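Local coordinates for replicase polyprotein 1a (Avian infectious bronchitis virus, PDB 3LD1) that is of unknown function but is probably the N-terminal portion of non-structural protein 2, released from the viral replicase polyprotein, at residues P27-A35 against K202-K210; V214-V222 against A259-K267. The protein carries 3 engineered substitutions. All coordinates share one frame; numbering follows the deposited sequence.

Contact 1: P27-A35 against K202-K210; sequences PKDYADAFA and KMAFAKCAK
Lys28 and Asp29 meet Lys210 where the capped N-terminal end of helix 30-46 packs against the C-terminal end of helix 194-207; the axes of 30-35 and 202-207 approach to 8.4 Å, with N-to-C directions 135° apart. The two lysines cross at about a right angle, and Lys28 NZ lies 4.4 Å from Lys210 NZ, a closeness of like charges that the neighbouring carboxylate probably makes tolerable. Asp29 suits the N-cap because its short side chain folds back on its own backbone: with CG between the backbone N and the carbonyl carbon (chi1 46°), OD1 accepts from Asp32 N. Its other oxygen, OD2, receives Lys210 NZ at 2.9 Å on the syn lone pair, completing a salt bridge. One carboxylate therefore caps its helix and ties it to the partner segment. Tyr30 swings across the other helix, where Phe205 CB sits over one face of its ring in a CH-pi contact, 4.2 Å from the centroid. Its OH lies against the aliphatic base of Lys202 and bonds to Gln135 O, which satisfies the hydroxyl at the far end of a buried ring. Ala31 permits the closest backbone approach, its CA 4.2 Å from that of Ala206; the small methyl groups Ala31 CB and Ala209 CB touch at 3.8 Å and let the backbones come this close. One turn on, Phe34 CG is anti to the backbone N (chi1 168°), which lays the ring beside the partner helix. Ala206 CB presses over its face, 4.2 Å from the centroid.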
# COMPACT_ATOMS: atom_id res chain seq x y z
N PRO A 27 -15.51 9.42 -8.61
CA PRO A 27 -14.42 9.00 -7.65
C PRO A 27 -12.98 9.15 -8.21
O PRO A 27 -12.66 8.64 -9.28
CB PRO A 27 -14.74 7.52 -7.36
CG PRO A 27 -15.38 7.03 -8.69
CD PRO A 27 -16.19 8.26 -9.22
N LYS A 28 -12.13 9.82 -7.44
CA LYS A 28 -10.79 10.18 -7.86
C LYS A 28 -9.99 8.88 -8.14
O LYS A 28 -9.34 8.77 -9.22
CB LYS A 28 -10.16 11.13 -6.78
CG LYS A 28 -8.54 11.33 -6.67
CD LYS A 28 -7.76 11.53 -8.07
CE LYS A 28 -6.81 12.75 -8.09
NZ LYS A 28 -5.95 12.87 -6.85
N ASP A 29 -10.05 7.91 -7.19
CA ASP A 29 -9.36 6.59 -7.28
C ASP A 29 -10.03 5.70 -6.24
O ASP A 29 -11.09 6.08 -5.73
CB ASP A 29 -7.86 6.71 -6.92
CG ASP A 29 -7.67 7.53 -5.67
OD1 ASP A 29 -8.37 7.23 -4.65
OD2 ASP A 29 -6.89 8.54 -5.74
N TYR A 30 -9.39 4.59 -5.88
CA TYR A 30 -9.97 3.64 -4.94
C TYR A 30 -10.05 4.21 -3.53
O TYR A 30 -10.99 3.94 -2.78
CB TYR A 30 -9.20 2.32 -4.92
CG TYR A 30 -9.93 1.25 -4.17
CD1 TYR A 30 -9.75 1.08 -2.80
CD2 TYR A 30 -10.90 0.46 -4.79
CE1 TYR A 30 -10.47 0.10 -2.07
CE2 TYR A 30 -11.64 -0.52 -4.06
CZ TYR A 30 -11.42 -0.68 -2.72
OH TYR A 30 -12.12 -1.62 -2.03
N ALA A 31 -9.07 5.03 -3.19
CA ALA A 31 -9.14 5.71 -1.91
C ALA A 31 -10.39 6.57 -1.81
O ALA A 31 -11.13 6.46 -0.81
CB ALA A 31 -7.88 6.48 -1.62
N ASP A 32 -10.66 7.38 -2.82
CA ASP A 32 -11.83 8.27 -2.80
C ASP A 32 -13.11 7.40 -2.77
O ASP A 32 -13.99 7.50 -1.90
CB ASP A 32 -11.78 9.22 -4.03
CG ASP A 32 -12.82 10.45 -3.97
OD1 ASP A 32 -13.20 11.00 -2.88
OD2 ASP A 32 -13.23 10.90 -5.08
N ALA A 33 -13.16 6.44 -3.67
CA ALA A 33 -14.34 5.62 -3.76
C ALA A 33 -14.57 5.02 -2.41
O ALA A 33 -15.72 5.06 -1.90
CB ALA A 33 -14.14 4.54 -4.80
N PHE A 34 -13.52 4.48 -1.80
CA PHE A 34 -13.73 3.81 -0.55
C PHE A 34 -14.24 4.84 0.48
O PHE A 34 -15.15 4.57 1.27
CB PHE A 34 -12.39 3.20 -0.09
CG PHE A 34 -12.37 2.70 1.34
CD1 PHE A 34 -12.75 1.40 1.63
CD2 PHE A 34 -11.97 3.53 2.37
CE1 PHE A 34 -12.74 0.86 2.96
CE2 PHE A 34 -11.92 3.03 3.71
CZ PHE A 34 -12.31 1.66 4.00
N ALA A 35 -13.62 6.02 0.48
CA ALA A 35 -14.05 7.05 1.43
C ALA A 35 -15.55 7.43 1.28
O ALA A 35 -16.34 7.46 2.29
CB ALA A 35 -13.09 8.30 1.38
N LYS A 202 -10.30 -4.23 1.16
CA LYS A 202 -10.68 -2.89 0.68
C LYS A 202 -9.84 -1.83 1.40
O LYS A 202 -9.23 -0.96 0.77
CB LYS A 202 -12.18 -2.60 0.93
CG LYS A 202 -13.22 -3.52 0.23
CD LYS A 202 -14.64 -3.24 0.83
CE LYS A 202 -15.72 -3.91 -0.04
NZ LYS A 202 -16.96 -4.13 0.78
N MET A 203 -9.78 -1.91 2.73
CA MET A 203 -9.05 -0.94 3.51
C MET A 203 -7.61 -0.87 2.97
O MET A 203 -7.09 0.21 2.71
CB MET A 203 -9.12 -1.25 4.99
CG MET A 203 -8.39 -0.17 5.81
SD MET A 203 -6.56 -0.38 5.72
CE MET A 203 -6.20 -0.95 7.38
N ALA A 204 -7.02 -2.03 2.74
CA ALA A 204 -5.66 -2.07 2.28
C ALA A 204 -5.51 -1.55 0.88
O ALA A 204 -4.50 -0.88 0.57
CB ALA A 204 -5.11 -3.50 2.39
N PHE A 205 -6.50 -1.80 -0.00
CA PHE A 205 -6.35 -1.26 -1.39
C PHE A 205 -6.53 0.30 -1.40
O PHE A 205 -5.98 0.97 -2.24
CB PHE A 205 -7.29 -1.92 -2.43
CG PHE A 205 -6.83 -3.32 -2.94
CD1 PHE A 205 -5.55 -3.51 -3.44
CD2 PHE A 205 -7.71 -4.37 -2.95
CE1 PHE A 205 -5.13 -4.72 -3.85
CE2 PHE A 205 -7.33 -5.61 -3.40
CZ PHE A 205 -6.01 -5.80 -3.86
N ALA A 206 -7.30 0.82 -0.45
CA ALA A 206 -7.42 2.24 -0.22
C ALA A 206 -6.06 2.73 0.24
O ALA A 206 -5.58 3.76 -0.23
CB ALA A 206 -8.50 2.54 0.89
N LYS A 207 -5.40 1.97 1.11
CA LYS A 207 -4.23 2.55 1.75
C LYS A 207 -3.19 2.77 0.71
O LYS A 207 -2.36 3.66 0.84
CB LYS A 207 -3.69 1.79 2.95
CG LYS A 207 -2.60 2.58 3.71
CD LYS A 207 -2.16 1.96 5.05
CE LYS A 207 -0.94 2.67 5.70
NZ LYS A 207 -0.35 1.80 6.79
N CYS A 208 -3.27 2.02 -0.36
CA CYS A 208 -2.25 2.18 -1.29
C CYS A 208 -2.72 2.53 -2.67
O CYS A 208 -1.95 2.48 -3.63
CB CYS A 208 -1.33 1.01 -1.22
SG CYS A 208 -1.98 -0.48 -1.76
N ALA A 209 -3.99 2.94 -2.76
CA ALA A 209 -4.49 3.45 -4.01
C ALA A 209 -3.52 4.50 -4.56
O ALA A 209 -3.19 4.46 -5.76
CB ALA A 209 -5.85 4.10 -3.80
N LYS A 210 -3.07 5.40 -3.66
CA LYS A 210 -2.51 6.71 -4.06
C LYS A 210 -1.05 6.59 -4.55
O LYS A 210 -0.73 7.03 -5.63
CB LYS A 210 -2.60 7.71 -2.89
CG LYS A 210 -3.23 9.07 -3.23
CD LYS A 210 -4.71 9.13 -2.77
CE LYS A 210 -5.44 10.42 -3.26
NZ LYS A 210 -6.96 10.29 -3.44

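Contact 2: V214-V222 against A259-K267; sequences VVVMERTLV and AFFREAAVK
Val216 CG1 stands anti to the backbone N (chi1 175°) and CG2 anti to the carbonyl carbon, and this setting spreads the two methyls over the loop that joins strands 258-260 and 265-269. CG1 meets Phe261 O at 3.6 Å, while CG2 reaches Ala265 CB and the edge of the Phe260 ring. A beta-branched valine fits here, since its two methyls fill adjoining places against the backbone. Arg219 CG is likewise anti to its carbonyl carbon (chi1 -51°), and the chain then runs extended to NE, carrying its methylenes past Phe260 O, 3.4 Å from CG.

The motif is one beta hairpin set against the connecting loop of another. The first turns through a type I' beta turn from Met217 to Thr220, in which Glu218 and Arg219 both adopt positive phi. That turn presents Arg219 N to Arg262 O, a 3.2 Å hydrogen bond that is nearly straight at the hydrogen (170°), although the donor stands above the carbonyl plane. Glu263 CA adds a CA-H...O contact to Val216 O. A water bridges the strand and the loop, taking a weak bond from Val216 N and donating to Glu263 O.

On the strand after the turn, Leu221 CG packs on Phe260 CE2 at 4.0 Å, and Phe242 of helix 232-243 meets the Phe260 ring edge-to-face.

The Arg219 and Arg262 chains run alongside in the same sense, and the Arg219 guanidinium rests on the aliphatic part of Arg262, whose CG lies over one of its faces. Each guanidinium has a carbonyl partner of its own, Gly251 O for Arg219 NE and, weakly, His348 O for Arg262 NH1. Arg262 NH2 also has a long, weak ion pair with Glu310, which may help offset the like charges.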
# COMPACT_ATOMS: atom_id res chain seq x y z
N VAL A 214 8.59 2.79 -1.23
CA VAL A 214 9.57 1.88 -0.65
C VAL A 214 10.63 2.61 0.22
O VAL A 214 11.18 3.63 -0.19
CB VAL A 214 10.22 1.10 -1.78
CG1 VAL A 214 11.42 0.34 -1.33
CG2 VAL A 214 9.17 0.10 -2.37
N VAL A 215 10.90 2.11 1.42
CA VAL A 215 11.95 2.70 2.25
C VAL A 215 12.82 1.61 2.81
O VAL A 215 12.48 0.42 2.62
CB VAL A 215 11.40 3.50 3.48
CG1 VAL A 215 10.58 4.73 3.01
CG2 VAL A 215 10.64 2.56 4.40
N VAL A 216 13.91 1.96 3.53
CA VAL A 216 14.61 0.91 4.26
C VAL A 216 14.53 1.10 5.74
O VAL A 216 14.88 2.17 6.23
CB VAL A 216 16.04 0.83 3.89
CG1 VAL A 216 16.72 -0.21 4.78
CG2 VAL A 216 16.18 0.47 2.42
N MET A 217 14.08 0.08 6.43
CA MET A 217 14.04 0.08 7.83
C MET A 217 14.59 -1.23 8.42
O MET A 217 14.17 -2.36 8.03
CB MET A 217 12.61 0.22 8.28
CG MET A 217 11.88 1.46 7.75
SD MET A 217 10.09 1.60 8.22
CE MET A 217 10.09 2.27 9.91
N GLU A 218 15.49 -1.08 9.38
CA GLU A 218 16.07 -2.20 10.07
C GLU A 218 16.66 -3.20 9.08
O GLU A 218 16.53 -4.44 9.23
CB GLU A 218 15.04 -2.81 11.03
CG GLU A 218 14.74 -1.90 12.25
CD GLU A 218 16.04 -1.43 12.93
OE1 GLU A 218 16.86 -2.32 13.27
OE2 GLU A 218 16.28 -0.18 13.08
N ARG A 219 17.31 -2.63 8.06
CA ARG A 219 17.96 -3.37 6.97
C ARG A 219 17.02 -4.24 6.16
O ARG A 219 17.47 -5.23 5.58
CB ARG A 219 19.09 -4.26 7.46
CG ARG A 219 20.11 -3.57 8.33
CD ARG A 219 20.89 -4.59 9.21
NE ARG A 219 21.79 -3.83 10.06
CZ ARG A 219 21.57 -3.48 11.34
NH1 ARG A 219 20.46 -3.87 12.03
NH2 ARG A 219 22.52 -2.71 11.95
N THR A 220 15.75 -3.87 6.08
CA THR A 220 14.86 -4.47 5.09
C THR A 220 14.29 -3.36 4.28
O THR A 220 14.12 -2.23 4.79
CB THR A 220 13.58 -5.14 5.71
OG1 THR A 220 13.76 -5.47 7.08
CG2 THR A 220 13.24 -6.32 4.97
N LEU A 221 13.95 -3.72 3.03
CA LEU A 221 13.02 -2.96 2.24
C LEU A 221 11.66 -3.13 2.94
O LEU A 221 11.39 -4.16 3.52
CB LEU A 221 12.97 -3.56 0.85
CG LEU A 221 14.16 -3.26 -0.08
CD1 LEU A 221 14.21 -4.14 -1.34
CD2 LEU A 221 14.12 -1.83 -0.52
N VAL A 222 10.85 -2.07 2.99
CA VAL A 222 9.47 -2.17 3.42
C VAL A 222 8.61 -1.27 2.53
O VAL A 222 9.06 -0.27 2.09
CB VAL A 222 9.25 -1.92 4.94
CG1 VAL A 222 10.54 -2.09 5.75
CG2 VAL A 222 8.52 -0.57 5.22
N ALA A 259 24.04 -2.91 -0.72
CA ALA A 259 24.16 -2.97 0.75
C ALA A 259 23.00 -2.27 1.46
O ALA A 259 22.53 -1.22 1.02
CB ALA A 259 25.45 -2.35 1.20
N PHE A 260 22.59 -2.84 2.58
CA PHE A 260 21.38 -2.43 3.19
C PHE A 260 21.65 -2.15 4.65
O PHE A 260 21.76 -3.09 5.45
CB PHE A 260 20.36 -3.56 3.06
CG PHE A 260 19.83 -3.72 1.68
CD1 PHE A 260 20.48 -4.51 0.75
CD2 PHE A 260 18.68 -3.06 1.28
CE1 PHE A 260 20.00 -4.61 -0.56
CE2 PHE A 260 18.19 -3.13 -0.04
CZ PHE A 260 18.83 -3.91 -0.96
N PHE A 261 21.75 -0.85 4.95
CA PHE A 261 22.15 -0.33 6.21
C PHE A 261 20.89 -0.06 7.01
O PHE A 261 19.80 -0.41 6.58
CB PHE A 261 22.92 0.92 5.93
CG PHE A 261 24.38 0.66 5.61
CD1 PHE A 261 24.86 0.83 4.33
CD2 PHE A 261 25.27 0.19 6.60
CE1 PHE A 261 26.20 0.54 4.03
CE2 PHE A 261 26.57 -0.09 6.30
CZ PHE A 261 27.03 0.08 4.99
N ARG A 262 21.00 0.53 8.20
CA ARG A 262 19.79 0.62 9.09
C ARG A 262 18.59 1.13 8.32
O ARG A 262 17.55 0.56 8.38
CB ARG A 262 20.01 1.52 10.33
CG ARG A 262 20.06 0.80 11.69
CD ARG A 262 21.46 0.74 12.25
NE ARG A 262 21.77 1.62 13.41
CZ ARG A 262 22.16 2.90 13.34
NH1 ARG A 262 22.22 3.56 12.15
NH2 ARG A 262 22.45 3.57 14.47
N GLU A 263 18.82 2.17 7.54
CA GLU A 263 17.78 3.04 7.04
C GLU A 263 18.00 3.43 5.64
O GLU A 263 17.36 4.34 5.23
CB GLU A 263 17.78 4.33 7.85
CG GLU A 263 17.11 4.21 9.19
CD GLU A 263 17.53 5.35 10.12
OE1 GLU A 263 16.64 5.87 10.88
OE2 GLU A 263 18.77 5.73 10.07
N ALA A 264 18.89 2.78 4.90
CA ALA A 264 19.14 3.14 3.50
C ALA A 264 19.77 2.00 2.72
O ALA A 264 20.46 1.14 3.31
CB ALA A 264 20.05 4.37 3.40
N ALA A 265 19.55 2.01 1.40
CA ALA A 265 20.19 1.08 0.52
C ALA A 265 21.14 1.81 -0.37
O ALA A 265 20.76 2.86 -0.94
CB ALA A 265 19.20 0.41 -0.34
N VAL A 266 22.34 1.25 -0.53
CA VAL A 266 23.28 1.83 -1.45
C VAL A 266 23.75 0.73 -2.33
O VAL A 266 23.83 -0.41 -1.88
CB VAL A 266 24.53 2.30 -0.71
CG1 VAL A 266 24.19 3.42 0.29
CG2 VAL A 266 25.30 1.07 -0.02
N LYS A 267 24.11 1.06 -3.56
CA LYS A 267 24.99 0.20 -4.31
C LYS A 267 26.47 0.43 -3.97
O LYS A 267 26.92 1.61 -3.75
CB LYS A 267 24.87 0.38 -5.80
CG LYS A 267 24.22 1.58 -6.32
CD LYS A 267 24.06 1.34 -7.84
CE LYS A 267 25.33 0.63 -8.41
NZ LYS A 267 25.13 -0.87 -8.63
O HOH W 1 14.60 5.32 3.85

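Contacts 1 and 2 lie about 27 Å apart, centre to centre, along an elongated chain, and they come in series: the second segment of contact 1 precedes the first of contact 2. Helix 194-207 carries most of 202-210, and the next regular element after a short linker is strand 214-217, the start of the hairpin in contact 2. Nothing else touches between them. Contact 1 fastens the early helix 30-46 to helix 194-207, with 166 residues, largely helical, between the two segments; contact 2 is more local and joins that hairpin to the four-stranded antiparallel sheet. Contact 1 thus packs helices within the helical part, while contact 2 lies where it gives way to the beta-rich C-terminal part.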